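Local coordinates for stage III sporulation protein AB (Bacillus subtilis, PDB 6BS9) that is essential for sporulation and probably works as a helical component of a secretion-like transport system, at residues K40-A43 with Q44-T48; L96-D100 with R101-Q105; K106-K109 with L110-H114; G27-L31 with H32-Q36. All coordinates share one frame; numbering follows the deposited sequence.

Interaction 1 of 4, residues K40-A43 with Q44-T48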
loop_
_atom_site.group_PDB
_atom_site.type_symbol
_atom_site.label_atom_id
_atom_site.label_comp_id
_atom_site.label_asym_id
_atom_site.label_seq_id
_atom_site.Cartn_x
_atom_site.Cartn_y
_atom_site.Cartn_z
ATOM N N LYS A 40 10.821 7.246 3.809
ATOM C CA LYS A 40 11.606 8.064 4.750
ATOM C C LYS A 40 10.746 8.682 5.842
ATOM O O LYS A 40 11.209 8.912 6.916
ATOM C CB LYS A 40 12.385 9.168 4.021
ATOM C CG LYS A 40 13.583 8.667 3.237
ATOM C CD LYS A 40 14.227 9.806 2.523
ATOM C CE LYS A 40 15.413 9.320 1.696
ATOM N NZ LYS A 40 16.225 10.486 1.188
ATOM N N GLN A 41 9.462 8.854 5.577
ATOM C CA GLN A 41 8.565 9.494 6.516
ATOM C C GLN A 41 7.793 8.521 7.442
ATOM O O GLN A 41 7.749 8.665 8.705
ATOM C CB GLN A 41 7.705 10.467 5.733
ATOM C CG GLN A 41 8.520 11.672 5.289
ATOM C CD GLN A 41 7.705 12.574 4.363
ATOM O OE1 GLN A 41 7.052 13.562 4.798
ATOM N NE2 GLN A 41 7.703 12.221 3.084
ATOM N N LEU A 42 7.286 7.472 6.855
ATOM C CA LEU A 42 6.556 6.473 7.632
ATOM C C LEU A 42 7.401 5.665 8.618
ATOM O O LEU A 42 8.575 5.366 8.407
ATOM C CB LEU A 42 5.995 5.441 6.727
ATOM C CG LEU A 42 4.979 5.860 5.725
ATOM C CD1 LEU A 42 4.862 4.761 4.679
ATOM C CD2 LEU A 42 3.669 6.039 6.456
ATOM N N ALA A 43 6.765 5.349 9.722
ATOM C CA ALA A 43 7.317 4.520 10.738
ATOM C C ALA A 43 7.331 3.083 10.258
ATOM O O ALA A 43 6.574 2.704 9.407
ATOM C CB ALA A 43 6.459 4.626 12.026
ATOM N N GLN A 44 8.195 2.306 10.888
ATOM C CA GLN A 44 8.256 0.869 10.669
ATOM C C GLN A 44 7.112 0.222 11.395
ATOM O O GLN A 44 6.681 0.758 12.374
ATOM C CB GLN A 44 9.535 0.302 11.228
ATOM C CG GLN A 44 10.768 0.903 10.585
ATOM C CD GLN A 44 11.100 0.232 9.326
ATOM O OE1 GLN A 44 10.237 -0.343 8.578
ATOM N NE2 GLN A 44 12.407 0.185 9.099
ATOM N N PRO A 45 6.614 -0.896 10.912
ATOM C CA PRO A 45 7.176 -1.681 9.769
ATOM C C PRO A 45 6.613 -1.326 8.369
ATOM O O PRO A 45 7.199 -1.761 7.370
ATOM C CB PRO A 45 6.809 -3.139 10.129
ATOM C CG PRO A 45 5.550 -2.972 10.936
ATOM C CD PRO A 45 5.720 -1.694 11.752
ATOM N N VAL A 46 5.568 -0.490 8.282
ATOM C CA VAL A 46 4.984 -0.161 6.975
ATOM C C VAL A 46 5.964 0.535 6.053
ATOM O O VAL A 46 6.003 0.261 4.864
ATOM C CB VAL A 46 3.721 0.688 7.141
ATOM C CG1 VAL A 46 3.198 1.205 5.838
ATOM C CG2 VAL A 46 2.611 -0.157 7.795
ATOM N N SER A 47 6.799 1.395 6.606
ATOM C CA SER A 47 7.902 2.017 5.848
ATOM C C SER A 47 8.694 1.076 4.947
ATOM O O SER A 47 8.943 1.389 3.779
ATOM C CB SER A 47 8.906 2.648 6.815
ATOM O OG SER A 47 9.931 3.277 6.116
ATOM N N THR A 48 8.978 -0.119 5.442
ATOM C CA THR A 48 9.746 -1.113 4.684
ATOM C C THR A 48 9.056 -1.652 3.423
ATOM O O THR A 48 9.695 -1.954 2.406
ATOM C CB THR A 48 10.149 -2.281 5.593
ATOM O OG1 THR A 48 10.898 -1.737 6.683
ATOM C CG2 THR A 48 11.091 -3.222 4.833
HETATM O O HOH W 1 4.227 1.186 10.534
#

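Interaction 2 of 4, residues L96-D100 with R101-Q105. With SO4 (sulfate ion), chain E.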
loop_
_atom_site.group_PDB
_atom_site.type_symbol
_atom_site.label_atom_id
_atom_site.label_comp_id
_atom_site.label_asym_id
_atom_site.label_seq_id
_atom_site.Cartn_x
_atom_site.Cartn_y
_atom_site.Cartn_z
ATOM N N LEU A 96 -1.540 -1.706 -10.909
ATOM C CA LEU A 96 -0.429 -0.942 -11.516
ATOM C C LEU A 96 -0.195 -1.333 -12.953
ATOM O O LEU A 96 0.534 -0.643 -13.682
ATOM C CB LEU A 96 0.857 -1.106 -10.653
ATOM C CG LEU A 96 0.657 -0.632 -9.205
ATOM C CD1 LEU A 96 1.800 -1.001 -8.306
ATOM C CD2 LEU A 96 0.425 0.843 -9.144
ATOM N N GLY A 97 -0.644 -2.538 -13.270
ATOM C CA GLY A 97 -0.551 -3.074 -14.606
ATOM C C GLY A 97 -1.729 -2.872 -15.503
ATOM O O GLY A 97 -1.725 -3.388 -16.602
ATOM N N ILE A 98 -2.721 -2.103 -15.058
ATOM C CA ILE A 98 -3.820 -1.676 -15.910
ATOM C C ILE A 98 -3.353 -0.539 -16.848
ATOM O O ILE A 98 -2.928 0.505 -16.405
ATOM C CB ILE A 98 -5.070 -1.287 -15.058
ATOM C CG1 ILE A 98 -5.558 -2.509 -14.270
ATOM C CG2 ILE A 98 -6.208 -0.765 -15.936
ATOM C CD1 ILE A 98 -6.714 -2.201 -13.333
ATOM N N HIS A 99 -3.472 -0.759 -18.158
ATOM C CA HIS A 99 -3.050 0.219 -19.190
ATOM C C HIS A 99 -4.073 1.346 -19.454
ATOM O O HIS A 99 -3.655 2.468 -19.662
ATOM C CB HIS A 99 -2.534 -0.426 -20.493
ATOM C CG HIS A 99 -1.052 -0.685 -20.473
ATOM N ND1 HIS A 99 -0.477 -1.708 -19.742
ATOM C CD2 HIS A 99 -0.022 -0.012 -21.051
ATOM C CE1 HIS A 99 0.839 -1.674 -19.894
ATOM N NE2 HIS A 99 1.141 -0.657 -20.687
ATOM N N ASP A 100 -5.395 1.078 -19.372
ATOM C CA ASP A 100 -6.422 2.126 -19.517
ATOM C C ASP A 100 -6.317 3.100 -18.352
ATOM O O ASP A 100 -6.399 2.678 -17.192
ATOM C CB ASP A 100 -7.811 1.494 -19.517
ATOM C CG ASP A 100 -8.932 2.526 -19.681
ATOM O OD1 ASP A 100 -9.337 2.772 -20.827
ATOM O OD2 ASP A 100 -9.388 3.126 -18.686
ATOM N N ARG A 101 -6.089 4.377 -18.632
ATOM C CA ARG A 101 -5.770 5.349 -17.574
ATOM C C ARG A 101 -6.919 5.517 -16.545
ATOM O O ARG A 101 -6.685 5.543 -15.337
ATOM C CB ARG A 101 -5.230 6.645 -18.235
ATOM C CG ARG A 101 -5.600 8.015 -17.670
ATOM C CD ARG A 101 -6.513 8.694 -18.652
ATOM N NE ARG A 101 -6.834 10.050 -18.274
ATOM C CZ ARG A 101 -7.740 10.774 -18.904
ATOM N NH1 ARG A 101 -8.447 10.254 -19.916
ATOM N NH2 ARG A 101 -7.950 12.017 -18.506
ATOM N N ILE A 102 -8.145 5.561 -17.030
ATOM C CA ILE A 102 -9.298 5.869 -16.181
ATOM C C ILE A 102 -9.630 4.673 -15.320
ATOM O O ILE A 102 -9.913 4.819 -14.135
ATOM C CB ILE A 102 -10.524 6.250 -17.014
ATOM C CG1 ILE A 102 -10.308 7.600 -17.676
ATOM C CG2 ILE A 102 -11.807 6.325 -16.177
ATOM C CD1 ILE A 102 -11.204 7.831 -18.888
ATOM N N SER A 103 -9.563 3.497 -15.938
ATOM C CA SER A 103 -9.800 2.256 -15.242
ATOM C C SER A 103 -8.758 2.026 -14.138
ATOM O O SER A 103 -9.106 1.710 -13.008
ATOM C CB SER A 103 -9.804 1.104 -16.245
ATOM O OG SER A 103 -10.293 -0.050 -15.646
ATOM N N GLN A 104 -7.501 2.304 -14.434
ATOM C CA GLN A 104 -6.455 2.200 -13.423
ATOM C C GLN A 104 -6.750 3.115 -12.229
ATOM O O GLN A 104 -6.714 2.706 -11.055
ATOM C CB GLN A 104 -5.058 2.526 -13.986
ATOM C CG GLN A 104 -3.981 2.568 -12.898
ATOM C CD GLN A 104 -2.547 2.747 -13.433
ATOM O OE1 GLN A 104 -2.169 3.855 -13.871
ATOM N NE2 GLN A 104 -1.753 1.713 -13.331
ATOM N N GLN A 105 -7.042 4.352 -12.552
ATOM C CA GLN A 105 -7.347 5.343 -11.537
ATOM C C GLN A 105 -8.496 4.894 -10.624
ATOM O O GLN A 105 -8.396 4.994 -9.403
ATOM C CB GLN A 105 -7.685 6.668 -12.235
ATOM C CG GLN A 105 -7.484 7.875 -11.372
ATOM C CD GLN A 105 -8.767 8.478 -10.891
ATOM O OE1 GLN A 105 -9.414 9.251 -11.613
ATOM N NE2 GLN A 105 -9.119 8.202 -9.632
HETATM S S SO4 E . -5.653 -2.924 -19.504
HETATM O O1 SO4 E . -5.541 -2.951 -20.984
HETATM O O2 SO4 E . -6.373 -1.700 -19.081
HETATM O O3 SO4 E . -6.383 -4.110 -18.993
HETATM O O4 SO4 E . -4.281 -2.923 -18.975
#

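Interaction 3 of 4, residues K106-K109 with L110-H114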
loop_
_atom_site.group_PDB
_atom_site.type_symbol
_atom_site.label_atom_id
_atom_site.label_comp_id
_atom_site.label_asym_id
_atom_site.label_seq_id
_atom_site.Cartn_x
_atom_site.Cartn_y
_atom_site.Cartn_z
ATOM N N LYS A 106 -9.584 4.401 -11.227
ATOM C CA LYS A 106 -10.739 3.965 -10.480
ATOM C C LYS A 106 -10.422 2.725 -9.670
ATOM O O LYS A 106 -10.917 2.605 -8.544
ATOM C CB LYS A 106 -11.987 3.795 -11.397
ATOM C CG LYS A 106 -12.366 5.077 -12.107
ATOM C CD LYS A 106 -12.707 6.203 -11.102
ATOM C CE LYS A 106 -13.051 7.507 -11.817
ATOM N NZ LYS A 106 -13.360 8.556 -10.817
ATOM N N HIS A 107 -9.569 1.840 -10.188
ATOM C CA HIS A 107 -9.189 0.658 -9.386
ATOM C C HIS A 107 -8.255 1.029 -8.216
ATOM O O HIS A 107 -8.339 0.412 -7.146
ATOM C CB HIS A 107 -8.642 -0.484 -10.265
ATOM C CG HIS A 107 -9.712 -1.262 -10.968
ATOM N ND1 HIS A 107 -10.295 -2.382 -10.414
ATOM C CD2 HIS A 107 -10.415 -1.006 -12.086
ATOM C CE1 HIS A 107 -11.288 -2.809 -11.181
ATOM N NE2 HIS A 107 -11.372 -1.995 -12.213
ATOM N N ILE A 108 -7.448 2.080 -8.377
ATOM C CA ILE A 108 -6.661 2.588 -7.246
ATOM C C ILE A 108 -7.557 3.178 -6.209
ATOM O O ILE A 108 -7.409 2.883 -5.004
ATOM C CB ILE A 108 -5.612 3.623 -7.634
ATOM C CG1 ILE A 108 -4.579 2.963 -8.548
ATOM C CG2 ILE A 108 -4.949 4.172 -6.370
ATOM C CD1 ILE A 108 -3.500 3.869 -9.129
ATOM N N LYS A 109 -8.545 3.956 -6.655
ATOM C CA LYS A 109 -9.532 4.506 -5.703
ATOM C C LYS A 109 -10.246 3.393 -4.943
ATOM O O LYS A 109 -10.479 3.512 -3.735
ATOM C CB LYS A 109 -10.510 5.389 -6.444
ATOM C CG LYS A 109 -11.468 6.128 -5.537
ATOM C CD LYS A 109 -12.473 6.891 -6.341
ATOM C CE LYS A 109 -13.390 7.788 -5.476
ATOM N NZ LYS A 109 -14.377 8.548 -6.309
ATOM N N LEU A 110 -10.587 2.299 -5.631
ATOM C CA LEU A 110 -11.256 1.133 -4.972
ATOM C C LEU A 110 -10.419 0.503 -3.880
ATOM O O LEU A 110 -10.936 0.226 -2.807
ATOM C CB LEU A 110 -11.580 0.040 -5.991
ATOM C CG LEU A 110 -12.239 -1.255 -5.524
ATOM C CD1 LEU A 110 -13.519 -1.011 -4.768
ATOM C CD2 LEU A 110 -12.543 -2.173 -6.706
ATOM N N ALA A 111 -9.115 0.320 -4.162
ATOM C CA ALA A 111 -8.188 -0.098 -3.152
ATOM C C ALA A 111 -8.197 0.805 -1.934
ATOM O O ALA A 111 -8.314 0.332 -0.805
ATOM C CB ALA A 111 -6.788 -0.157 -3.720
ATOM N N LEU A 112 -8.101 2.101 -2.156
ATOM C CA LEU A 112 -8.152 3.087 -1.067
ATOM C C LEU A 112 -9.409 3.055 -0.271
ATOM O O LEU A 112 -9.380 3.108 0.963
ATOM C CB LEU A 112 -8.000 4.522 -1.588
ATOM C CG LEU A 112 -6.631 4.855 -2.223
ATOM C CD1 LEU A 112 -6.597 6.285 -2.758
ATOM C CD2 LEU A 112 -5.506 4.685 -1.230
ATOM N N THR A 113 -10.534 2.941 -0.940
ATOM C CA THR A 113 -11.815 2.842 -0.221
ATOM C C THR A 113 -11.941 1.562 0.525
ATOM O O THR A 113 -12.524 1.529 1.608
ATOM C CB THR A 113 -12.990 2.950 -1.189
ATOM O OG1 THR A 113 -12.839 4.135 -1.947
ATOM C CG2 THR A 113 -14.290 3.077 -0.457
ATOM N N HIS A 114 -11.413 0.486 -0.051
ATOM C CA HIS A 114 -11.439 -0.782 0.641
ATOM C C HIS A 114 -10.692 -0.741 1.936
ATOM O O HIS A 114 -11.192 -1.190 2.991
ATOM C CB HIS A 114 -10.903 -1.903 -0.197
ATOM C CG HIS A 114 -11.529 -3.216 0.146
ATOM N ND1 HIS A 114 -12.027 -4.052 -0.825
ATOM C CD2 HIS A 114 -11.871 -3.774 1.344
ATOM C CE1 HIS A 114 -12.553 -5.119 -0.252
ATOM N NE2 HIS A 114 -12.467 -4.977 1.063
#

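Interaction 4 of 4, residues G27-L31 with H32-Q36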
loop_
_atom_site.group_PDB
_atom_site.type_symbol
_atom_site.label_atom_id
_atom_site.label_comp_id
_atom_site.label_asym_id
_atom_site.label_seq_id
_atom_site.Cartn_x
_atom_site.Cartn_y
_atom_site.Cartn_z
ATOM N N GLY A 27 1.887 13.031 -11.329
ATOM C CA GLY A 27 3.246 13.232 -10.977
ATOM C C GLY A 27 4.282 13.227 -12.040
ATOM O O GLY A 27 4.181 12.591 -13.072
ATOM N N HIS A 28 5.283 14.000 -11.747
ATOM C CA HIS A 28 6.470 14.044 -12.542
ATOM C C HIS A 28 7.612 13.375 -11.786
ATOM O O HIS A 28 8.737 13.401 -12.171
ATOM C CB HIS A 28 6.660 15.517 -12.881
ATOM C CG HIS A 28 5.551 16.054 -13.740
ATOM N ND1 HIS A 28 4.408 16.637 -13.219
ATOM C CD2 HIS A 28 5.368 16.006 -15.083
ATOM C CE1 HIS A 28 3.583 16.948 -14.208
ATOM N NE2 HIS A 28 4.143 16.576 -15.347
ATOM N N THR A 29 7.263 12.739 -10.699
ATOM C CA THR A 29 8.216 12.060 -9.890
ATOM C C THR A 29 8.280 10.556 -10.336
ATOM O O THR A 29 7.267 9.895 -10.430
ATOM C CB THR A 29 7.836 12.285 -8.431
ATOM O OG1 THR A 29 7.680 13.698 -8.241
ATOM C CG2 THR A 29 8.892 11.811 -7.515
ATOM N N PRO A 30 9.483 10.050 -10.644
ATOM C CA PRO A 30 9.575 8.590 -10.863
ATOM C C PRO A 30 9.087 7.803 -9.655
ATOM O O PRO A 30 9.219 8.228 -8.508
ATOM C CB PRO A 30 11.037 8.359 -11.086
ATOM C CG PRO A 30 11.574 9.689 -11.550
ATOM C CD PRO A 30 10.801 10.716 -10.773
ATOM N N LEU A 31 8.367 6.735 -9.935
ATOM C CA LEU A 31 7.652 5.979 -8.927
ATOM C C LEU A 31 8.669 5.540 -7.814
ATOM O O LEU A 31 8.345 5.521 -6.601
ATOM C CB LEU A 31 6.893 4.810 -9.618
ATOM C CG LEU A 31 5.762 4.087 -8.918
ATOM C CD1 LEU A 31 4.748 5.084 -8.389
ATOM C CD2 LEU A 31 5.061 3.154 -9.897
ATOM N N HIS A 32 9.853 5.146 -8.241
ATOM C CA HIS A 32 10.847 4.719 -7.266
ATOM C C HIS A 32 11.240 5.830 -6.291
ATOM O O HIS A 32 11.325 5.599 -5.088
ATOM C CB HIS A 32 12.072 4.100 -7.957
ATOM C CG HIS A 32 12.948 5.069 -8.684
ATOM N ND1 HIS A 32 14.007 5.720 -8.088
ATOM C CD2 HIS A 32 12.945 5.456 -9.982
ATOM C CE1 HIS A 32 14.618 6.475 -8.987
ATOM N NE2 HIS A 32 13.979 6.348 -10.142
ATOM N N THR A 33 11.390 7.051 -6.785
ATOM C CA THR A 33 11.656 8.173 -5.926
ATOM C C THR A 33 10.441 8.501 -5.029
ATOM O O THR A 33 10.580 8.721 -3.850
ATOM C CB THR A 33 12.046 9.361 -6.784
ATOM O OG1 THR A 33 13.167 8.978 -7.620
ATOM C CG2 THR A 33 12.423 10.578 -5.951
ATOM N N ALA A 34 9.234 8.510 -5.569
ATOM C CA ALA A 34 8.044 8.789 -4.772
ATOM C C ALA A 34 7.935 7.779 -3.608
ATOM O O ALA A 34 7.696 8.130 -2.455
ATOM C CB ALA A 34 6.823 8.706 -5.639
ATOM N N SER A 35 8.160 6.511 -3.899
ATOM C CA SER A 35 8.036 5.485 -2.884
ATOM C C SER A 35 9.137 5.656 -1.820
ATOM O O SER A 35 8.886 5.461 -0.608
ATOM C CB SER A 35 8.133 4.093 -3.534
ATOM O OG SER A 35 7.711 3.107 -2.646
ATOM N N GLN A 36 10.338 5.999 -2.249
ATOM C CA GLN A 36 11.421 6.188 -1.293
ATOM C C GLN A 36 11.107 7.395 -0.391
ATOM O O GLN A 36 11.336 7.323 0.812
ATOM C CB GLN A 36 12.790 6.356 -1.990
ATOM C CG GLN A 36 14.031 6.323 -1.011
ATOM C CD GLN A 36 14.187 5.003 -0.144
ATOM O OE1 GLN A 36 14.312 5.076 1.077
ATOM N NE2 GLN A 36 14.160 3.809 -0.783
#

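Interaction 1 of 4, residues K40-A43 with Q44-T48
Ala43 O is gripped by two donors at the turn between two helices. The first is Ser47 N, four residues on, at 3.1 Å and a fairly straight N-H...O angle of 163°; it stands well above the plane of the Ala43 carbonyl, some 36° out of it. The second is a water that donates to Ala43 O, its oxygen 3.0 Å away. The same water accepts from Val46 N at 3.1 Å, so it links the Ala43 carbonyl to the Val46 N-H. Between Gln44 and Pro45 the peptide is cis, which probably helps the chain double back so that Ser47 N reaches Ala43 O.

The apolar part lies beside this. Leu42 CB points at the following helix and rests against Ser47 CB at 4.0 Å. Further out, Leu42 CD1 meets a single methyl of Val46, CG1, at 4.1 Å; that methyl lies opposite its own backbone N (chi1 172°), and the two side chains cross at a slant. Ser47 turns its hydroxyl to the preceding helix: OG, on the far side of CB from its own nitrogen, is hydrogen-bonded to Ala39 O. Ser47 therefore ties the turn together twice, through N and through OG. Val46 and Ala43 also touch Gln12 of helix 2-26, while Pro45 lies on Thr78 and Leu79. A buried serine and one water thus satisfy backbone polar groups at a bend between helices 31-41 and 46-58, while between these segments Leu42 adds a light apolar contact to Val46.

Interaction 2 of 4, residues L96-D100 with R101-Q105
Asp100 and Ser103 make the tight part of this contact, an N-cap at the start of helix 101-128. Asp100 OD2 accepts from Ser103 N at 2.8 Å with an N-H...O angle of 163°, the nitrogen arriving nearly in line with the C-O bond. Its CG is swung opposite the backbone N (chi1 -179°), which brings the carboxylate over the first turn, with OD2 only 3.2 Å from Ser103 CB. The main chain of the same residue opens the helical bonding, Gln104 N to Asp100 O at 3.0 Å. The helix N-terminus would probably favour a negative charge here. Next to the cap, Ile98 CB packs on Gln104 CB at 4.0 Å.

The outer side, round His99, is exposed and more loosely made, with a sulfate ion against the backbone. The imidazole of His99 makes no contact with 101-105. Asp100 N donates to O2 of the sulfate at 3.0 Å, almost straight; His99 N lies near another sulfate oxygen, at a doubtfully short distance. The ion probably came from the crystallisation liquor.

Gln104 runs extended back beneath the loop, its NE2 hydrogen-bonded to Thr95 O at the end of helix 83-95. Leu96 and Gln104 both touch Ile24 of helix 2-26, and Leu96 also reaches Ala64 and Trp68 of helix 64-75.

Interaction 3 of 4, residues K106-K109 with L110-H114
Leu110 and Lys109 carry most of this contact, with Ile108 packed on the inner side. Leu110 N donates to Lys106 O at 2.9 Å, somewhat bent at 151°. Beyond CB, its CG extends on the side away from the backbone N (chi1 179°), and CD2 lies obliquely off the His107 ring, 4.3 Å from ND1. Leu110 CB meanwhile presses on His107 O at 3.5 Å. These are successive turns of a regular alpha-helix, each N-H bonded to the carbonyl four residues back, so Ala111 N goes to His107 O and Leu112 N to Ile108 O.

The helix is amphipathic here. On the buried side Ile108 CG2 faces Leu112 CD1 at 4.5 Å, and Leu112 CG sits 3.5 Å from Ile108 O. Ile108 lies against Phe92 and Thr95 of helix 83-95 and against Glu21 of helix 2-26; Leu112 meets Arg14, Leu17 and Glu21 of that same helix.

On the outer side Lys109, an exposed residue, carries a fully extended chain. Its carbonyl O takes Thr113 N at 2.9 Å, and Thr113 OG1 approaches the same oxygen of Lys109 at 3.0 Å.

Interaction 4 of 4, residues G27-L31 with H32-Q36
His32 sets its ring against Pro30, CD2 being 3.6 Å from Pro30 CB and NE2 nearly as close. It can do so because CG stands between its own backbone N and carbonyl carbon (chi1 71°), an unusual setting for a helix residue. On one face of that ring Thr33 OG1 sits 3.1 Å above the plane, displaced toward the rim.

Next comes Thr33, whose CB is 3.5 Å from Pro30 O. Its CG2 meets CG2 of Thr29 at 4.1 Å, methyl to methyl, the two side chains crossing at about a right angle.

Ala34 follows, and its N donates to Pro30 O at 3.0 Å with an N-H...O angle of 168°. Thr29 CG2 also lies near that nitrogen, at 3.8 Å. Pro30 occupies the N-cap position, so this bond is part of the first helical turn.

Ser35 N continues the pattern by donating to Leu31 O at 2.9 Å, while Ser35, which is buried, bonds Phe50 O of helix 46-58 through OG.

This start of helix 31-41 is wedged between two others. Leu31 lies on Ile24, and Ala34 on Leu20 and Glu23, of helix 2-26, while His32 touches Leu57 and Asp58, and its carbonyl O bonds Ser54 OG, in helix 46-58.

Overall arrangement
In chain order interaction 4 comes first, then interactions 1, 2 and 3, all within one all-helical domain. Interactions 4 and 1 stand at the two ends of helix 31-41, their centres about 16 Å apart. Interactions 2 and 3 share helix 101-128 and touch, Ile98 CD1 lying 3.9 Å from His107 CG; their centres are about 12 Å apart. Interaction 1 is on the opposite side of the chain's centre from both of these, its centre about 27 Å from that of interaction 2. Helix 2-26 borders all four sites, so the two helix starts, the turn and the segment inside helix 101-128 are all placed against the same long helix.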